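Local coordinates for protein endoglucanase E-5 (Thermobifida fusca, PDB 2CKS) that cleaves internal beta-1,4-glucosidic linkages of cellulose, lichenin and cereal beta-glucans, using the family 5 glycoside hydrolase catalytic domain represented by this chain, at residues D99-T104 and I136-N141; V167-T172 and M200-F205. All coordinates share one frame; numbering follows the deposited sequence. Where two conformers were deposited one is given.

Contact 1. Residues D99-T104 and I136-N141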
ATOM      1  N   ASP A  99      -4.097   2.747  -4.735  1.00  4.65           N
ATOM      2  CA  ASP A  99      -4.825   1.874  -3.822  1.00  4.81           C
ATOM      3  C   ASP A  99      -6.335   2.092  -3.926  1.00  4.90           C
ATOM      4  O   ASP A  99      -6.880   3.092  -3.472  1.00  4.93           O
ATOM      5  CB  ASP A  99      -4.321   2.083  -2.395  1.00  5.13           C
ATOM      6  CG  ASP A  99      -5.239   1.502  -1.347  1.00  6.23           C
ATOM      7  OD1 ASP A  99      -5.243   2.044  -0.223  1.00  6.02           O
ATOM      8  OD2 ASP A  99      -5.973   0.507  -1.539  1.00  6.54           O
ATOM      9  N   TRP A 100      -6.982   1.128  -4.565  1.00  4.82           N
ATOM     10  CA  TRP A 100      -8.435   1.004  -4.609  1.00  4.85           C
ATOM     11  C   TRP A 100      -8.892   0.501  -3.246  1.00  5.17           C
ATOM     12  O   TRP A 100      -8.908  -0.697  -2.975  1.00  4.85           O
ATOM     13  CB  TRP A 100      -8.783   0.038  -5.743  1.00  4.89           C
ATOM     14  CG  TRP A 100     -10.232  -0.059  -6.050  1.00  4.62           C
ATOM     15  CD1 TRP A 100     -11.067  -1.088  -5.746  1.00  5.28           C
ATOM     16  CD2 TRP A 100     -11.020   0.908  -6.737  1.00  4.45           C
ATOM     17  NE1 TRP A 100     -12.334  -0.828  -6.215  1.00  5.29           N
ATOM     18  CE2 TRP A 100     -12.330   0.401  -6.819  1.00  5.41           C
ATOM     19  CE3 TRP A 100     -10.751   2.161  -7.298  1.00  4.60           C
ATOM     20  CZ2 TRP A 100     -13.359   1.107  -7.431  1.00  4.88           C
ATOM     21  CZ3 TRP A 100     -11.762   2.852  -7.905  1.00  5.12           C
ATOM     22  CH2 TRP A 100     -13.055   2.330  -7.972  1.00  5.48           C
ATOM     23  N   HIS A 101      -9.238   1.440  -2.370  1.00  5.03           N
ATOM     24  CA  HIS A 101      -9.276   1.185  -0.938  1.00  5.28           C
ATOM     25  C   HIS A 101     -10.638   0.711  -0.466  1.00  5.81           C
ATOM     26  O   HIS A 101     -11.346   1.404   0.268  1.00  6.08           O
ATOM     27  CB  HIS A 101      -8.808   2.415  -0.156  1.00  5.29           C
ATOM     28  CG  HIS A 101      -8.387   2.115   1.241  1.00  5.09           C
ATOM     29  ND1 HIS A 101      -7.098   1.749   1.569  1.00  5.27           N
ATOM     30  CD2 HIS A 101      -9.082   2.134   2.405  1.00  5.57           C
ATOM     31  CE1 HIS A 101      -7.020   1.559   2.874  1.00  6.64           C
ATOM     32  NE2 HIS A 101      -8.207   1.791   3.406  1.00  6.79           N
ATOM     33  N   ILE A 102     -10.994  -0.488  -0.902  1.00  6.36           N
ATOM     34  CA  ILE A 102     -12.216  -1.127  -0.445  1.00  7.25           C
ATOM     35  C   ILE A 102     -12.015  -1.633   0.976  1.00  7.55           C
ATOM     36  O   ILE A 102     -10.898  -2.000   1.369  1.00  7.53           O
ATOM     37  CB  ILE A 102     -12.663  -2.262  -1.395  1.00  7.49           C
ATOM     38  CG1 ILE A 102     -11.652  -3.418  -1.424  1.00  9.11           C
ATOM     39  CG2 ILE A 102     -12.914  -1.710  -2.790  1.00  7.31           C
ATOM     40  CD1 ILE A 102     -12.153  -4.691  -0.743  1.00 10.97           C
ATOM     41  N   LEU A 103     -13.096  -1.609   1.745  1.00  7.93           N
ATOM     42  CA  LEU A 103     -13.071  -2.037   3.134  1.00  8.53           C
ATOM     43  C   LEU A 103     -14.450  -2.519   3.576  1.00  9.10           C
ATOM     44  O   LEU A 103     -14.603  -3.660   4.008  1.00  8.61           O
ATOM     45  CB  LEU A 103     -12.588  -0.879   4.016  1.00  9.18           C
ATOM     46  CG  LEU A 103     -12.507  -1.147   5.517  1.00 10.68           C
ATOM     47  CD1 LEU A 103     -11.679  -2.401   5.818  1.00 12.07           C
ATOM     48  CD2 LEU A 103     -11.935   0.064   6.238  1.00 12.43           C
ATOM     49  N   THR A 104     -15.442  -1.637   3.449  1.00  9.21           N
ATOM     50  CA  THR A 104     -16.842  -1.949   3.758  1.00  9.87           C
ATOM     51  C   THR A 104     -17.737  -1.303   2.697  1.00  9.22           C
ATOM     52  O   THR A 104     -17.785  -0.069   2.614  1.00  9.34           O
ATOM     53  CB  THR A 104     -17.238  -1.394   5.159  1.00 10.44           C
ATOM     54  OG1 THR A 104     -16.355  -1.896   6.176  1.00 12.94           O
ATOM     55  CG2 THR A 104     -18.620  -1.897   5.569  1.00 11.69           C
ATOM     56  N   ILE A 136      -5.437  -3.485  -6.383  1.00  5.55           N
ATOM     57  CA  ILE A 136      -6.806  -3.565  -6.919  1.00  5.55           C
ATOM     58  C   ILE A 136      -7.923  -3.826  -5.895  1.00  5.84           C
ATOM     59  O   ILE A 136      -9.098  -3.697  -6.231  1.00  6.82           O
ATOM     60  CB  ILE A 136      -6.883  -4.594  -8.065  1.00  5.43           C
ATOM     61  CG1 ILE A 136      -6.470  -5.985  -7.576  1.00  5.53           C
ATOM     62  CG2 ILE A 136      -6.034  -4.122  -9.243  1.00  6.28           C
ATOM     63  CD1 ILE A 136      -6.800  -7.091  -8.549  1.00  5.39           C
ATOM     64  N   ALA A 137      -7.562  -4.150  -4.654  1.00  6.29           N
ATOM     65  CA  ALA A 137      -8.543  -4.388  -3.594  1.00  6.90           C
ATOM     66  C   ALA A 137      -7.869  -4.399  -2.222  1.00  7.14           C
ATOM     67  O   ALA A 137      -7.453  -5.448  -1.736  1.00  8.15           O
ATOM     68  CB  ALA A 137      -9.269  -5.714  -3.836  1.00  7.20           C
ATOM     69  N   ASN A 138      -7.767  -3.222  -1.617  1.00  7.10           N
ATOM     70  CA  ASN A 138      -7.105  -3.021  -0.318  1.00  6.59           C
ATOM     71  C   ASN A 138      -7.280  -4.156   0.704  1.00  6.63           C
ATOM     72  O   ASN A 138      -6.312  -4.864   1.021  1.00  6.61           O
ATOM     73  CB  ASN A 138      -7.592  -1.688   0.268  1.00  7.08           C
ATOM     74  CG  ASN A 138      -7.283  -1.528   1.739  1.00  7.05           C
ATOM     75  OD1 ASN A 138      -6.140  -1.673   2.163  1.00  7.76           O
ATOM     76  ND2 ASN A 138      -8.321  -1.250   2.539  1.00  7.14           N
ATOM     77  N   GLU A 139      -8.500  -4.318   1.220  0.70  6.22           N
ATOM     78  CA  GLU A 139      -8.773  -5.253   2.319  0.70  5.89           C
ATOM     79  C   GLU A 139     -10.058  -6.058   2.111  0.70  5.63           C
ATOM     80  O   GLU A 139     -11.082  -5.780   2.727  0.70  3.40           O
ATOM     81  CB  GLU A 139      -8.798  -4.513   3.666  0.70  6.51           C
ATOM     82  CG  GLU A 139      -7.405  -4.195   4.194  0.70  8.10           C
ATOM     83  CD  GLU A 139      -7.373  -3.773   5.654  0.70 10.71           C
ATOM     84  OE1 GLU A 139      -8.459  -3.545   6.241  0.70 13.02           O
ATOM     85  OE2 GLU A 139      -6.249  -3.665   6.223  0.70 12.55           O
ATOM     86  N   PRO A 140      -9.990  -7.089   1.268  1.00  5.59           N
ATOM     87  CA  PRO A 140     -11.120  -8.019   1.133  1.00  6.04           C
ATOM     88  C   PRO A 140     -11.451  -8.611   2.490  1.00  6.48           C
ATOM     89  O   PRO A 140     -10.546  -8.912   3.255  1.00  7.22           O
ATOM     90  CB  PRO A 140     -10.582  -9.116   0.197  1.00  6.16           C
ATOM     91  CG  PRO A 140      -9.446  -8.470  -0.558  1.00  5.75           C
ATOM     92  CD  PRO A 140      -8.852  -7.493   0.421  1.00  5.83           C
ATOM     93  N   ASN A 141     -12.728  -8.734   2.812  1.00  6.89           N
ATOM     94  CA  ASN A 141     -13.126  -9.415   4.029  1.00  7.35           C
ATOM     95  C   ASN A 141     -14.511 -10.029   3.875  1.00  8.29           C
ATOM     96  O   ASN A 141     -15.349  -9.526   3.124  1.00  8.27           O
ATOM     97  CB  ASN A 141     -13.038  -8.470   5.246  1.00  7.36           C
ATOM     98  CG  ASN A 141     -13.893  -7.228   5.103  1.00  6.90           C
ATOM     99  OD1 ASN A 141     -15.029  -7.194   5.587  1.00  9.32           O
ATOM    100  ND2 ASN A 141     -13.347  -6.182   4.465  1.00  6.54           N
TER
HETATM  101  O   HOH W   1     -16.445  -5.057   6.176  1.00 21.41           O
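With CG anti to the backbone N in both His-101 (chi1 -161°) and Asn-138 (chi1 165°), imidazole and carboxamide are brought into a stack at the C-terminal rim of the (beta/alpha)8 barrel of this family 5 glycosidase. Asn-138 ND2 sits over the centre of the imidazole, 3.1 Å above its plane, and the two flat groups are only 16° from parallel. The same ND2 donates to Ile-102 O at 2.9 Å, while Asn-138 OD1 is taken by Arg-61, so both ends of the amide are engaged and its flip state is fixed. Asp-99 OD1, through its syn lone pair, receives His-101 ND1 at 2.6 Å within the ring plane, which sets the rotation of the imidazole. The His-101 side chain also touches Glu-231, by similarity the nucleophile. Next in sequence to Asn-138 is Glu-139, by similarity the proton donor; its carboxylate binds zinc in this crystal and has His-204 as a partner. Trp-100 O is gripped from opposite faces of its plane by Ile-102 N, closing an inverse gamma turn centred on His-101, and by Asn-138 N. Farther along, Asn-141 ND2 bridges Glu-139 O and Leu-103 O, each 2.9 Å away, the latter exactly in the amide plane.

Contact 2. Residues V167-T172 and M200-F205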
ATOM      1  N   VAL A 167       3.193  -3.798 -12.252  1.00  7.05           N
ATOM      2  CA  VAL A 167       3.019  -4.746 -11.175  1.00  6.17           C
ATOM      3  C   VAL A 167       1.668  -4.490 -10.555  1.00  5.93           C
ATOM      4  O   VAL A 167       1.284  -3.342 -10.346  1.00  5.36           O
ATOM      5  CB  VAL A 167       4.107  -4.556 -10.113  1.00  6.66           C
ATOM      6  CG1 VAL A 167       3.875  -5.483  -8.932  1.00  6.17           C
ATOM      7  CG2 VAL A 167       5.482  -4.800 -10.726  1.00  6.60           C
ATOM      8  N   ILE A 168       0.947  -5.566 -10.289  1.00  4.90           N
ATOM      9  CA  ILE A 168      -0.354  -5.494  -9.645  1.00  5.11           C
ATOM     10  C   ILE A 168      -0.277  -6.215  -8.306  1.00  5.01           C
ATOM     11  O   ILE A 168       0.257  -7.310  -8.212  1.00  5.18           O
ATOM     12  CB  ILE A 168      -1.437  -6.084 -10.563  1.00  5.01           C
ATOM     13  CG1 ILE A 168      -1.597  -5.186 -11.801  1.00  5.47           C
ATOM     14  CG2 ILE A 168      -2.755  -6.230  -9.820  1.00  4.86           C
ATOM     15  CD1 ILE A 168      -2.348  -5.825 -12.948  1.00  6.17           C
ATOM     16  N   ILE A 169      -0.802  -5.570  -7.271  1.00  4.98           N
ATOM     17  CA  ILE A 169      -0.839  -6.102  -5.925  1.00  5.13           C
ATOM     18  C   ILE A 169      -2.278  -6.526  -5.631  1.00  4.85           C
ATOM     19  O   ILE A 169      -3.202  -5.737  -5.761  1.00  4.95           O
ATOM     20  CB  ILE A 169      -0.376  -5.051  -4.891  1.00  5.35           C
ATOM     21  CG1 ILE A 169       1.051  -4.589  -5.200  1.00  5.72           C
ATOM     22  CG2 ILE A 169      -0.457  -5.632  -3.483  1.00  6.45           C
ATOM     23  CD1 ILE A 169       1.503  -3.358  -4.413  1.00  7.51           C
ATOM     24  N   VAL A 170      -2.454  -7.769  -5.195  1.00  5.07           N
ATOM     25  CA  VAL A 170      -3.766  -8.354  -4.983  1.00  5.55           C
ATOM     26  C   VAL A 170      -4.009  -8.545  -3.489  1.00  5.63           C
ATOM     27  O   VAL A 170      -3.202  -9.164  -2.795  1.00  6.00           O
ATOM     28  CB  VAL A 170      -3.869  -9.708  -5.679  1.00  5.65           C
ATOM     29  CG1 VAL A 170      -5.231 -10.364  -5.412  1.00  6.60           C
ATOM     30  CG2 VAL A 170      -3.630  -9.541  -7.174  1.00  5.86           C
ATOM     31  N   GLY A 171      -5.118  -8.009  -3.002  1.00  5.92           N
ATOM     32  CA  GLY A 171      -5.505  -8.151  -1.611  1.00  5.96           C
ATOM     33  C   GLY A 171      -5.771  -9.602  -1.257  1.00  6.12           C
ATOM     34  O   GLY A 171      -6.019 -10.413  -2.132  1.00  6.25           O
ATOM     35  N   THR A 172      -5.706  -9.918   0.027  1.00  6.06           N
ATOM     36  CA  THR A 172      -5.869 -11.289   0.490  1.00  6.44           C
ATOM     37  C   THR A 172      -6.976 -11.406   1.533  1.00  6.86           C
ATOM     38  O   THR A 172      -7.539 -10.410   1.995  1.00  5.78           O
ATOM     39  CB  THR A 172      -4.517 -11.867   0.993  1.00  6.56           C
ATOM     40  OG1 THR A 172      -3.962 -11.068   2.046  1.00  7.41           O
ATOM     41  CG2 THR A 172      -3.467 -11.844  -0.114  1.00  7.25           C
ATOM     42  N   MET A 200       1.917  -9.359  -6.999  1.00  5.73           N
ATOM     43  CA  MET A 200       2.287  -9.489  -5.594  1.00  5.49           C
ATOM     44  C   MET A 200       1.005  -9.601  -4.788  1.00  5.32           C
ATOM     45  O   MET A 200      -0.077  -9.246  -5.273  1.00  5.50           O
ATOM     46  CB  MET A 200       3.070  -8.262  -5.139  1.00  5.56           C
ATOM     47  CG  MET A 200       4.216  -7.906  -6.052  1.00  6.58           C
ATOM     48  SD  MET A 200       5.185  -6.560  -5.379  1.00  7.79           S
ATOM     49  CE  MET A 200       6.097  -7.377  -4.134  1.00  9.40           C
ATOM     50  N   TYR A 201       1.130 -10.101  -3.573  1.00  4.56           N
ATOM     51  CA  TYR A 201      -0.011 -10.289  -2.691  1.00  4.80           C
ATOM     52  C   TYR A 201       0.179  -9.422  -1.464  1.00  5.19           C
ATOM     53  O   TYR A 201       1.283  -9.318  -0.926  1.00  6.08           O
ATOM     54  CB  TYR A 201      -0.137 -11.757  -2.305  1.00  4.58           C
ATOM     55  CG  TYR A 201      -0.435 -12.640  -3.490  1.00  4.36           C
ATOM     56  CD1 TYR A 201       0.594 -13.206  -4.226  1.00  5.25           C
ATOM     57  CD2 TYR A 201      -1.741 -12.894  -3.888  1.00  4.26           C
ATOM     58  CE1 TYR A 201       0.325 -14.017  -5.311  1.00  6.52           C
ATOM     59  CE2 TYR A 201      -2.014 -13.699  -4.971  1.00  5.42           C
ATOM     60  CZ  TYR A 201      -0.986 -14.266  -5.673  1.00  6.16           C
ATOM     61  OH  TYR A 201      -1.270 -15.070  -6.760  1.00  9.29           O
ATOM     62  N   ALA A 202      -0.899  -8.793  -1.020  1.00  5.16           N
ATOM     63  CA  ALA A 202      -0.822  -7.869   0.104  1.00  5.44           C
ATOM     64  C   ALA A 202      -0.924  -8.557   1.457  1.00  5.29           C
ATOM     65  O   ALA A 202      -1.685  -9.510   1.638  1.00  5.99           O
ATOM     66  CB  ALA A 202      -1.897  -6.825  -0.026  1.00  5.45           C
ATOM     67  N   PHE A 203      -0.162  -8.042   2.422  1.00  4.95           N
ATOM     68  CA  PHE A 203      -0.298  -8.400   3.821  1.00  4.96           C
ATOM     69  C   PHE A 203      -0.338  -7.142   4.671  1.00  5.38           C
ATOM     70  O   PHE A 203       0.439  -6.213   4.460  1.00  5.80           O
ATOM     71  CB  PHE A 203       0.863  -9.288   4.258  1.00  4.98           C
ATOM     72  CG  PHE A 203       0.788  -9.732   5.694  1.00  5.83           C
ATOM     73  CD1 PHE A 203      -0.234 -10.568   6.126  1.00  6.70           C
ATOM     74  CD2 PHE A 203       1.740  -9.321   6.609  1.00  6.34           C
ATOM     75  CE1 PHE A 203      -0.297 -10.984   7.449  1.00  7.85           C
ATOM     76  CE2 PHE A 203       1.679  -9.735   7.935  1.00  7.82           C
ATOM     77  CZ  PHE A 203       0.670 -10.576   8.348  1.00  8.04           C
ATOM     78  N   HIS A 204      -1.269  -7.119   5.614  1.00  5.07           N
ATOM     79  CA  HIS A 204      -1.444  -6.006   6.538  1.00  5.62           C
ATOM     80  C   HIS A 204      -1.352  -6.508   7.957  1.00  5.81           C
ATOM     81  O   HIS A 204      -1.899  -7.554   8.282  1.00  6.46           O
ATOM     82  CB  HIS A 204      -2.821  -5.376   6.354  1.00  5.80           C
ATOM     83  CG  HIS A 204      -3.012  -4.699   5.031  1.00  6.14           C
ATOM     84  ND1 HIS A 204      -4.146  -3.975   4.730  1.00  6.50           N
ATOM     85  CD2 HIS A 204      -2.226  -4.638   3.931  1.00  5.95           C
ATOM     86  CE1 HIS A 204      -4.044  -3.495   3.504  1.00  6.59           C
ATOM     87  NE2 HIS A 204      -2.892  -3.886   2.995  1.00  6.99           N
ATOM     88  N   PHE A 205      -0.706  -5.736   8.818  1.00  5.98           N
ATOM     89  CA  PHE A 205      -0.603  -6.101  10.224  1.00  6.26           C
ATOM     90  C   PHE A 205      -0.510  -4.853  11.094  1.00  6.42           C
ATOM     91  O   PHE A 205      -0.061  -3.805  10.647  1.00  6.43           O
ATOM     92  CB  PHE A 205       0.607  -7.008  10.471  1.00  6.77           C
ATOM     93  CG  PHE A 205       1.940  -6.321  10.293  1.00  5.95           C
ATOM     94  CD1 PHE A 205       2.539  -5.636  11.351  1.00  7.49           C
ATOM     95  CD2 PHE A 205       2.608  -6.364   9.074  1.00  7.51           C
ATOM     96  CE1 PHE A 205       3.765  -4.990  11.192  1.00  8.20           C
ATOM     97  CE2 PHE A 205       3.843  -5.722   8.909  1.00  7.55           C
ATOM     98  CZ  PHE A 205       4.419  -5.033   9.964  1.00  8.12           C
TER
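Met-200 and Ala-202 have the most surface buried where two neighbouring parallel strands of the barrel meet, with Ile-169 and Thr-172 as their main partners across the pair. The axes of the strand segments 168-170 and 200-205 lie 48° apart, in keeping with the twist of a closed parallel barrel. Met-200 is held at both ends of its backbone: its N donates to Ile-168 O, and its O accepts from Val-170 N at 2.8 Å. Its side chain leaves on the same face as Ile-169, the two lying side by side with Met-200 CB 4.2 Å from Ile-169 CG1. Beyond CG the chain bends (chi3 76°) and leads away, but not before CG has come within 3.8 Å of Val-167 CG1. Ala-202 continues the ladder by donating its N to Val-170 O, and its methyl meets Ile-169 CG2 at 3.9 Å. Where the first strand ends, a side chain takes over from the backbone: Thr-172 OG1, placed between its backbone N and carbonyl carbon (chi1 58°), donates to Ala-202 O at 2.8 Å, nearly in line with the carbonyl. The same hydroxyl accepts from Leu-178 N. Tyr-201 and Val-170 share the other face of the sheet, against helices 187-191 and 145-162 respectively, whereas Ile-169 and Ala-202 both touch Thr-230 of strand 227-233.

Overall arrangement
The two contacts follow one another along the chain, contact 1 closing before contact 2 opens, and their centres lie about 10 Å apart on a single eight-stranded parallel barrel. Contact 1 joins the end of strand 95-101 and the loop after it to the loop that follows strand 132-135; contact 2 pairs the next two strands in barrel order, 168-170 and 199-206. A probable backbone hydrogen bond from Ile-136 N to Ile-169 O (3.2 Å) ties the loop of contact 1 to the first strand of contact 2. Nearer the catalytic centre, a probable hydrogen bond from His-204 ties strand 199-206 to the proton donor's carboxylate. The general lesson holds here: adjacent barrel strands deliver residues from distant sequence positions to one active site.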